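Alpha-glucosidase (Bacteroides thetaiotaomicron, PDB 5XFM) hydrolyses beta-L-arabinopyranosides and alpha-galactosides as a bifunctional, calcium-binding member of glycoside hydrolase family 97. Local coordinates at residues K25-A29 with Y40-N45; Q151-L156 with C197-G202; D204-L208 with G266-I272. The protein carries 1 engineered substitution. The contacts are given in a common frame with arbitrary orientation. Numbering follows the deposited sequence.

How the contacts relate
Along the chain the three contacts follow in series, without nesting or crossing, all in the N-terminal part of the protein. Contact 1 closes a short hairpin of 10 intervening residues in one antiparallel sheet. Contact 2 closes a 40-residue excursion by pairing 151-156 with 197-202 in a second antiparallel sheet. The chain then turns directly into 204-208, so Phe199 N and Val207 O, 2.8 Å apart, probably hydrogen-bond between contacts 2 and 3. Contact 3 closes the last loop, of 57 residues, where 266-272 leaves the second sheet. Tyr44 and Asn45 pack on Asp267, joining contact 1 to contact 3 across the two sheets; contacts 1 and 2 stay about 8 Å apart at their nearest atoms.

Contact 1. Residues K25-A29 with Y40-N45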
loop_
_atom_site.group_PDB
_atom_site.type_symbol
_atom_site.label_atom_id
_atom_site.label_comp_id
_atom_site.label_asym_id
_atom_site.label_seq_id
_atom_site.Cartn_x
_atom_site.Cartn_y
_atom_site.Cartn_z
ATOM N N LYS A 25 21.474 -9.761 13.824
ATOM C CA LYS A 25 22.049 -8.863 12.814
ATOM C C LYS A 25 21.533 -7.445 12.996
ATOM O O LYS A 25 22.278 -6.475 12.870
ATOM C CB LYS A 25 21.732 -9.345 11.396
ATOM C CG LYS A 25 22.375 -10.665 11.026
ATOM C CD LYS A 25 22.202 -10.977 9.547
ATOM C CE LYS A 25 22.252 -12.478 9.303
ATOM N NZ LYS A 25 22.143 -12.833 7.862
ATOM N N LEU A 26 20.246 -7.337 13.287
ATOM C CA LEU A 26 19.620 -6.050 13.508
ATOM C C LEU A 26 19.728 -5.708 14.990
ATOM O O LEU A 26 19.333 -6.503 15.846
ATOM C CB LEU A 26 18.163 -6.087 13.038
ATOM C CG LEU A 26 17.378 -4.810 12.714
ATOM C CD1 LEU A 26 15.937 -5.181 12.390
ATOM C CD2 LEU A 26 17.429 -3.756 13.810
ATOM N N GLN A 27 20.283 -4.541 15.298
ATOM C CA GLN A 27 20.402 -4.109 16.687
ATOM C C GLN A 27 19.870 -2.691 16.881
ATOM O O GLN A 27 20.120 -1.804 16.071
ATOM C CB GLN A 27 21.855 -4.213 17.165
ATOM C CG GLN A 27 22.398 -5.639 17.115
ATOM C CD GLN A 27 23.773 -5.782 17.739
ATOM O OE1 GLN A 27 24.223 -4.916 18.491
ATOM N NE2 GLN A 27 24.440 -6.896 17.447
ATOM N N LEU A 28 19.109 -2.500 17.952
ATOM C CA LEU A 28 18.546 -1.200 18.289
ATOM C C LEU A 28 19.024 -0.792 19.679
ATOM O O LEU A 28 18.912 -1.566 20.628
ATOM C CB LEU A 28 17.011 -1.249 18.236
ATOM C CG LEU A 28 16.254 0.050 18.534
ATOM C CD1 LEU A 28 15.033 0.144 17.653
ATOM C CD2 LEU A 28 15.845 0.166 19.994
ATOM N N ALA A 29 19.539 0.425 19.802
ATOM C CA ALA A 29 20.053 0.897 21.082
ATOM C C ALA A 29 19.266 2.099 21.580
ATOM O O ALA A 29 18.866 2.955 20.795
ATOM C CB ALA A 29 21.522 1.237 20.964
ATOM N N TYR A 40 17.065 6.844 19.935
ATOM C CA TYR A 40 17.434 5.465 19.653
ATOM C C TYR A 40 18.345 5.454 18.435
ATOM O O TYR A 40 18.436 6.450 17.724
ATOM C CB TYR A 40 16.192 4.602 19.411
ATOM C CG TYR A 40 15.487 4.911 18.111
ATOM C CD1 TYR A 40 14.668 6.027 17.999
ATOM C CD2 TYR A 40 15.628 4.086 17.002
ATOM C CE1 TYR A 40 14.019 6.322 16.820
ATOM C CE2 TYR A 40 14.980 4.373 15.817
ATOM C CZ TYR A 40 14.178 5.494 15.733
ATOM O OH TYR A 40 13.532 5.794 14.562
ATOM N N SER A 41 19.045 4.349 18.212
ATOM C CA SER A 41 19.830 4.194 16.989
ATOM C C SER A 41 19.728 2.757 16.492
ATOM O O SER A 41 19.438 1.844 17.264
ATOM C CB SER A 41 21.293 4.576 17.211
ATOM O OG SER A 41 21.935 3.640 18.056
ATOM N N VAL A 42 19.939 2.566 15.195
ATOM C CA VAL A 42 19.783 1.254 14.582
ATOM C C VAL A 42 20.984 0.848 13.746
ATOM O O VAL A 42 21.477 1.617 12.920
ATOM C CB VAL A 42 18.519 1.200 13.693
ATOM C CG1 VAL A 42 18.414 -0.143 12.974
ATOM C CG2 VAL A 42 17.278 1.471 14.527
ATOM N N SER A 43 21.449 -0.376 13.961
ATOM C CA SER A 43 22.538 -0.929 13.173
ATOM C C SER A 43 22.143 -2.264 12.550
ATOM O O SER A 43 21.284 -2.974 13.080
ATOM C CB SER A 43 23.784 -1.089 14.047
ATOM O OG SER A 43 23.749 -2.310 14.767
ATOM N N TYR A 44 22.764 -2.598 11.422
ATOM C CA TYR A 44 22.559 -3.891 10.779
ATOM C C TYR A 44 23.897 -4.440 10.310
ATOM O O TYR A 44 24.608 -3.770 9.564
ATOM C CB TYR A 44 21.591 -3.781 9.597
ATOM C CG TYR A 44 21.132 -5.133 9.099
ATOM C CD1 TYR A 44 21.842 -5.817 8.119
ATOM C CD2 TYR A 44 20.001 -5.739 9.632
ATOM C CE1 TYR A 44 21.429 -7.062 7.675
ATOM C CE2 TYR A 44 19.584 -6.974 9.197
ATOM C CZ TYR A 44 20.297 -7.634 8.221
ATOM O OH TYR A 44 19.867 -8.874 7.797
ATOM N N ASN A 45 24.213 -5.668 10.722
ATOM C CA ASN A 45 25.549 -6.251 10.541
ATOM C C ASN A 45 26.695 -5.313 10.914
ATOM O O ASN A 45 27.737 -5.306 10.260
ATOM C CB ASN A 45 25.738 -6.725 9.096
ATOM C CG ASN A 45 25.122 -8.083 8.845
ATOM O OD1 ASN A 45 24.924 -8.870 9.772
ATOM N ND2 ASN A 45 24.815 -8.371 7.586
HETATM O O HOH W 1 24.325 -4.790 13.811
#
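This antiparallel beta hairpin joins strands 26-31 and 39-44 within one sheet of the N-terminal beta sandwich. Its backbone polar groups are satisfied in alternation. Gln27 and Ser43 form a hydrogen-bonded pair, Gln27 N to Ser43 O and Ser43 N to Gln27 O both being 2.9 Å; Ala29 and Ser41 repeat this, with Ala29 N to Ser41 O and Ser41 N to Ala29 O at 2.9 Å. At the open end Lys25 O accepts twice, from Asn45 N at 3.0 Å and from water 1 at 2.8 Å, and the same water lies 2.7 Å from Ser43 OG, bridging backbone and side chain. Leu28 and Val42 turn their backbone groups outward, to Val19 and to Met49 and Leu50, so the sheet continues beyond both strands. Leu26, Leu28, Val42 and Tyr44 share the buried face, where Leu26 and Tyr44 also reach Val265 of the other sheet. Tyr40 OH is hydrogen-bonded to Gly145 O. Over the Tyr44 ring, Lys25 CB makes a CH-pi contact 4.2 Å from the centroid.

Contact 2. Residues Q151-L156 with C197-G202; sequences QTTTFL and CLFRIG
Two neighbouring antiparallel strands, 153-156 and 197-200, meet here inside one antiparallel sheet of the N-terminal beta sandwich, their axes 4.7 Å apart and their directions at 159°. Gln151 leads in from a loop; its folded side chain (chi1 p, chi2 m) lays CG 3.7 Å from Gly202 CA, a position where a beta carbon on residue 202 would collide with it. Gln151 O accepts from water 2 at 2.8 Å. Next, Thr152 sets CG2 3.8 Å from Phe199 CB, beside the ring edge. Thr153 pairs with Arg200 as a hydrogen-bonded pair: Thr153 N to Arg200 O and Arg200 N to Thr153 O are both 2.9 Å. Both side chains turn to Asp180 of the adjacent strand, by a hydrogen bond from Thr153 and a salt bridge from Arg200. Thr154 faces Phe199 in a non-hydrogen-bonded pair, with CA atoms 4.6 Å apart and Thr154 CG2 3.7 Å from Phe199 CE2; the Phe199 ring (chi1 m) also stacks with Phe148. Phe155, chi1 m, returns to the opposite face beside Leu198, with Phe155 N to Leu198 O at 2.9 Å and Phe155 CB to Leu198 CB at 3.9 Å. Leu156 CD2 packs 3.5 Å from Cys197 CB. Beyond the pairing, Ile201 centres an inverse gamma turn, and Arg200, extended through chi1 and chi2 (both t), swings at chi3 (p) so that NH1 donates to Gly202 O at 2.9 Å.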
loop_
_atom_site.group_PDB
_atom_site.type_symbol
_atom_site.label_atom_id
_atom_site.label_comp_id
_atom_site.label_asym_id
_atom_site.label_seq_id
_atom_site.Cartn_x
_atom_site.Cartn_y
_atom_site.Cartn_z
ATOM N N GLN A 151 25.613 9.784 3.950
ATOM C CA GLN A 151 25.664 9.406 2.540
ATOM C C GLN A 151 24.327 8.852 2.040
ATOM O O GLN A 151 24.237 8.342 0.923
ATOM C CB GLN A 151 26.765 8.369 2.300
ATOM C CG GLN A 151 26.467 6.979 2.846
ATOM C CD GLN A 151 26.706 6.836 4.344
ATOM O OE1 GLN A 151 26.787 7.823 5.078
ATOM N NE2 GLN A 151 26.807 5.593 4.804
ATOM N N THR A 152 23.293 8.943 2.871
ATOM C CA THR A 152 22.003 8.330 2.561
ATOM C C THR A 152 21.261 9.046 1.436
ATOM O O THR A 152 21.133 10.271 1.463
ATOM C CB THR A 152 21.082 8.308 3.795
ATOM O OG1 THR A 152 21.700 7.558 4.849
ATOM C CG2 THR A 152 19.733 7.702 3.440
ATOM N N THR A 153 20.770 8.291 0.452
ATOM C CA THR A 153 19.874 8.874 -0.553
ATOM C C THR A 153 18.428 8.386 -0.374
ATOM O O THR A 153 18.162 7.446 0.375
ATOM C CB THR A 153 20.349 8.586 -1.990
ATOM O OG1 THR A 153 20.573 7.183 -2.156
ATOM C CG2 THR A 153 21.637 9.341 -2.280
ATOM N N THR A 154 17.493 9.045 -1.051
ATOM C CA THR A 154 16.075 8.847 -0.765
ATOM C C THR A 154 15.216 8.542 -1.995
ATOM O O THR A 154 15.519 8.976 -3.105
ATOM C CB THR A 154 15.486 10.098 -0.070
ATOM O OG1 THR A 154 15.248 11.113 -1.049
ATOM C CG2 THR A 154 16.449 10.649 0.980
ATOM N N PHE A 155 14.133 7.800 -1.772
ATOM C CA PHE A 155 13.132 7.497 -2.793
ATOM C C PHE A 155 11.768 7.873 -2.225
ATOM O O PHE A 155 11.056 7.024 -1.680
ATOM C CB PHE A 155 13.162 6.015 -3.188
ATOM C CG PHE A 155 14.481 5.549 -3.763
ATOM C CD1 PHE A 155 15.604 5.416 -2.958
ATOM C CD2 PHE A 155 14.584 5.198 -5.098
ATOM C CE1 PHE A 155 16.812 4.979 -3.480
ATOM C CE2 PHE A 155 15.787 4.754 -5.628
ATOM C CZ PHE A 155 16.902 4.644 -4.816
ATOM N N LEU A 156 11.412 9.148 -2.356
ATOM C CA LEU A 156 10.238 9.709 -1.696
ATOM C C LEU A 156 9.246 10.377 -2.647
ATOM O O LEU A 156 9.630 10.934 -3.677
ATOM C CB LEU A 156 10.679 10.743 -0.655
ATOM C CG LEU A 156 11.840 10.355 0.262
ATOM C CD1 LEU A 156 12.328 11.537 1.097
ATOM C CD2 LEU A 156 11.394 9.225 1.166
ATOM N N CYS A 197 8.499 5.310 3.119
ATOM C CA CYS A 197 9.631 6.092 2.648
ATOM C C CYS A 197 10.897 5.249 2.571
ATOM O O CYS A 197 11.337 4.694 3.574
ATOM C CB CYS A 197 9.845 7.283 3.576
ATOM S SG CYS A 197 8.415 8.359 3.687
ATOM N N LEU A 198 11.488 5.173 1.382
ATOM C CA LEU A 198 12.641 4.308 1.153
ATOM C C LEU A 198 13.954 5.088 1.164
ATOM O O LEU A 198 14.078 6.141 0.551
ATOM C CB LEU A 198 12.491 3.551 -0.175
ATOM C CG LEU A 198 13.609 2.549 -0.493
ATOM C CD1 LEU A 198 13.712 1.458 0.588
ATOM C CD2 LEU A 198 13.421 1.921 -1.855
ATOM N N PHE A 199 14.937 4.546 1.867
ATOM C CA PHE A 199 16.247 5.161 1.984
ATOM C C PHE A 199 17.332 4.159 1.636
ATOM O O PHE A 199 17.284 3.005 2.057
ATOM C CB PHE A 199 16.475 5.701 3.390
ATOM C CG PHE A 199 15.520 6.787 3.795
ATOM C CD1 PHE A 199 14.275 6.477 4.316
ATOM C CD2 PHE A 199 15.886 8.118 3.695
ATOM C CE1 PHE A 199 13.402 7.477 4.707
ATOM C CE2 PHE A 199 15.020 9.121 4.087
ATOM C CZ PHE A 199 13.775 8.799 4.593
ATOM N N ARG A 200 18.290 4.601 0.829
ATOM C CA ARG A 200 19.472 3.810 0.544
ATOM C C ARG A 200 20.637 4.322 1.380
ATOM O O ARG A 200 21.017 5.495 1.287
ATOM C CB ARG A 200 19.813 3.848 -0.945
ATOM C CG ARG A 200 21.094 3.100 -1.296
ATOM C CD ARG A 200 21.247 2.917 -2.800
ATOM N NE ARG A 200 21.595 4.149 -3.495
ATOM C CZ ARG A 200 22.830 4.631 -3.582
ATOM N NH1 ARG A 200 23.835 3.984 -2.997
ATOM N NH2 ARG A 200 23.058 5.762 -4.247
ATOM N N ILE A 201 21.173 3.437 2.217
ATOM C CA ILE A 201 22.230 3.791 3.157
ATOM C C ILE A 201 23.608 3.591 2.516
ATOM O O ILE A 201 24.402 2.759 2.960
ATOM C CB ILE A 201 22.119 2.958 4.448
ATOM C CG1 ILE A 201 20.649 2.847 4.883
ATOM C CG2 ILE A 201 22.954 3.576 5.564
ATOM C CD1 ILE A 201 20.004 4.180 5.234
ATOM N N GLY A 202 23.880 4.357 1.464
ATOM C CA GLY A 202 25.126 4.232 0.736
ATOM C C GLY A 202 25.267 2.835 0.174
ATOM O O GLY A 202 24.468 2.400 -0.656
HETATM O O HOH W 2 23.109 6.622 -0.957
#

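Contact 3. Residues D204-L208 with G266-I272; sequences DGWVL and GDHLKPI
Trp206 lays its indole against Leu269, whose CD2 sits 3.6 Å from the centroid of the five-membered ring and 14° off its normal, a CH-pi contact over the ring face. The rotamers that bring this about are chi1 m with chi2 near 83° for Trp206, and m then t for Leu269. The backbone of Trp206 is extended and pairs with Gly266 in an antiparallel hydrogen-bonded bridge: Trp206 N donates to Gly266 O at 2.8 Å, Gly266 N to Trp206 O at 3.0 Å, with CA atoms 5.4 Å apart. Just before it, Gly205 adopts phi/psi 106/-148 and puts CA 3.3 Å from Gly266 O; a beta carbon there would strike both that oxygen and Asp267 CA. Gly266, at -163/173, likewise has no space for one, because Pro271 CG stands in the way. After Gly266 the chain leaves the sheet through Asp267 and His268, whose CB atoms point away, and coils into a helix. Ile272 (m, m) points back, setting CG1 3.9 Å from Trp206 CB and CD1 4.0 Å from Leu208 CB. The contact thus marks a strand-to-helix exit at the end of strand 256-266, an inner strand of its sheet. Strand 206-212 lies between strands 197-200 and 256-266, while Ile272 O of helix 270-274 is hydrogen-bonded to Thr483 OG1; Leu269 touches Phe479, and the Trp206 ring meets Tyr563 of strand 556-563 edge-to-face.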
loop_
_atom_site.group_PDB
_atom_site.type_symbol
_atom_site.label_atom_id
_atom_site.label_comp_id
_atom_site.label_asym_id
_atom_site.label_seq_id
_atom_site.Cartn_x
_atom_site.Cartn_y
_atom_site.Cartn_z
ATOM N N ASP A 204 25.649 0.266 2.465
ATOM C CA ASP A 204 25.334 -0.588 3.607
ATOM C C ASP A 204 23.876 -1.050 3.656
ATOM O O ASP A 204 23.403 -1.474 4.707
ATOM C CB ASP A 204 25.676 0.132 4.910
ATOM C CG ASP A 204 27.084 0.684 4.912
ATOM O OD1 ASP A 204 27.980 -0.000 4.382
ATOM O OD2 ASP A 204 27.296 1.789 5.457
ATOM N N GLY A 205 23.173 -0.994 2.527
ATOM C CA GLY A 205 21.817 -1.515 2.462
ATOM C C GLY A 205 20.658 -0.527 2.408
ATOM O O GLY A 205 20.767 0.545 1.825
ATOM N N TRP A 206 19.526 -0.921 2.989
ATOM C CA TRP A 206 18.273 -0.206 2.792
ATOM C C TRP A 206 17.428 -0.075 4.059
ATOM O O TRP A 206 17.418 -0.960 4.924
ATOM C CB TRP A 206 17.441 -0.903 1.706
ATOM C CG TRP A 206 18.163 -1.103 0.401
ATOM C CD1 TRP A 206 19.020 -2.118 0.082
ATOM C CD2 TRP A 206 18.099 -0.254 -0.754
ATOM N NE1 TRP A 206 19.483 -1.959 -1.202
ATOM C CE2 TRP A 206 18.932 -0.823 -1.736
ATOM C CE3 TRP A 206 17.409 0.928 -1.053
ATOM C CZ2 TRP A 206 19.099 -0.246 -3.000
ATOM C CZ3 TRP A 206 17.573 1.496 -2.306
ATOM C CH2 TRP A 206 18.414 0.909 -3.263
ATOM N N VAL A 207 16.690 1.029 4.130
ATOM C CA VAL A 207 15.739 1.281 5.208
ATOM C C VAL A 207 14.384 1.775 4.668
ATOM O O VAL A 207 14.333 2.701 3.879
ATOM C CB VAL A 207 16.285 2.318 6.195
ATOM C CG1 VAL A 207 15.207 2.712 7.202
ATOM C CG2 VAL A 207 17.536 1.785 6.905
ATOM N N LEU A 208 13.291 1.146 5.084
ATOM C CA LEU A 208 11.946 1.613 4.758
ATOM C C LEU A 208 11.194 2.054 6.012
ATOM O O LEU A 208 10.957 1.253 6.919
ATOM C CB LEU A 208 11.157 0.516 4.055
ATOM C CG LEU A 208 9.747 0.894 3.591
ATOM C CD1 LEU A 208 9.764 1.795 2.348
ATOM C CD2 LEU A 208 8.906 -0.354 3.367
ATOM N N GLY A 266 17.808 -3.695 6.032
ATOM C CA GLY A 266 18.615 -4.830 5.620
ATOM C C GLY A 266 19.852 -4.415 4.854
ATOM O O GLY A 266 20.030 -3.242 4.562
ATOM N N ASP A 267 20.723 -5.370 4.551
ATOM C CA ASP A 267 21.864 -5.077 3.701
ATOM C C ASP A 267 21.493 -5.308 2.242
ATOM O O ASP A 267 22.272 -5.008 1.342
ATOM C CB ASP A 267 23.072 -5.942 4.080
ATOM C CG ASP A 267 22.744 -7.426 4.099
ATOM O OD1 ASP A 267 21.546 -7.781 3.987
ATOM O OD2 ASP A 267 23.689 -8.240 4.188
ATOM N N HIS A 268 20.293 -5.839 2.024
ATOM C CA HIS A 268 19.770 -6.091 0.683
ATOM C C HIS A 268 18.312 -5.658 0.539
ATOM O O HIS A 268 17.652 -5.311 1.517
ATOM C CB HIS A 268 19.906 -7.575 0.322
ATOM C CG HIS A 268 21.322 -8.059 0.273
ATOM N ND1 HIS A 268 21.789 -9.083 1.070
ATOM C CD2 HIS A 268 22.372 -7.666 -0.488
ATOM C CE1 HIS A 268 23.067 -9.293 0.809
ATOM N NE2 HIS A 268 23.445 -8.445 -0.131
ATOM N N LEU A 269 17.818 -5.677 -0.692
ATOM C CA LEU A 269 16.455 -5.260 -0.981
ATOM C C LEU A 269 15.424 -6.312 -0.573
ATOM O O LEU A 269 14.238 -6.003 -0.450
ATOM C CB LEU A 269 16.318 -4.922 -2.470
ATOM C CG LEU A 269 16.802 -3.517 -2.852
ATOM C CD1 LEU A 269 16.958 -3.372 -4.353
ATOM C CD2 LEU A 269 15.836 -2.465 -2.316
ATOM N N LYS A 270 15.879 -7.548 -0.370
ATOM C CA LYS A 270 14.991 -8.678 -0.064
ATOM C C LYS A 270 14.066 -8.483 1.158
ATOM O O LYS A 270 12.864 -8.752 1.070
ATOM C CB LYS A 270 15.819 -9.955 0.125
ATOM C CG LYS A 270 14.991 -11.180 0.471
ATOM C CD LYS A 270 15.877 -12.361 0.818
ATOM C CE LYS A 270 15.064 -13.642 0.891
ATOM N NZ LYS A 270 14.814 -14.075 2.292
ATOM N N PRO A 271 14.616 -8.044 2.306
ATOM C CA PRO A 271 13.705 -7.826 3.441
ATOM C C PRO A 271 12.725 -6.669 3.216
ATOM O O PRO A 271 11.630 -6.674 3.777
ATOM C CB PRO A 271 14.660 -7.511 4.593
ATOM C CG PRO A 271 15.883 -6.953 3.919
ATOM C CD PRO A 271 16.017 -7.767 2.674
ATOM N N ILE A 272 13.125 -5.692 2.412
ATOM C CA ILE A 272 12.247 -4.589 2.022
ATOM C C ILE A 272 11.018 -5.096 1.279
ATOM O O ILE A 272 9.882 -4.746 1.604
ATOM C CB ILE A 272 12.986 -3.585 1.127
ATOM C CG1 ILE A 272 14.237 -3.066 1.837
ATOM C CG2 ILE A 272 12.076 -2.435 0.755
ATOM C CD1 ILE A 272 13.932 -2.163 3.006
#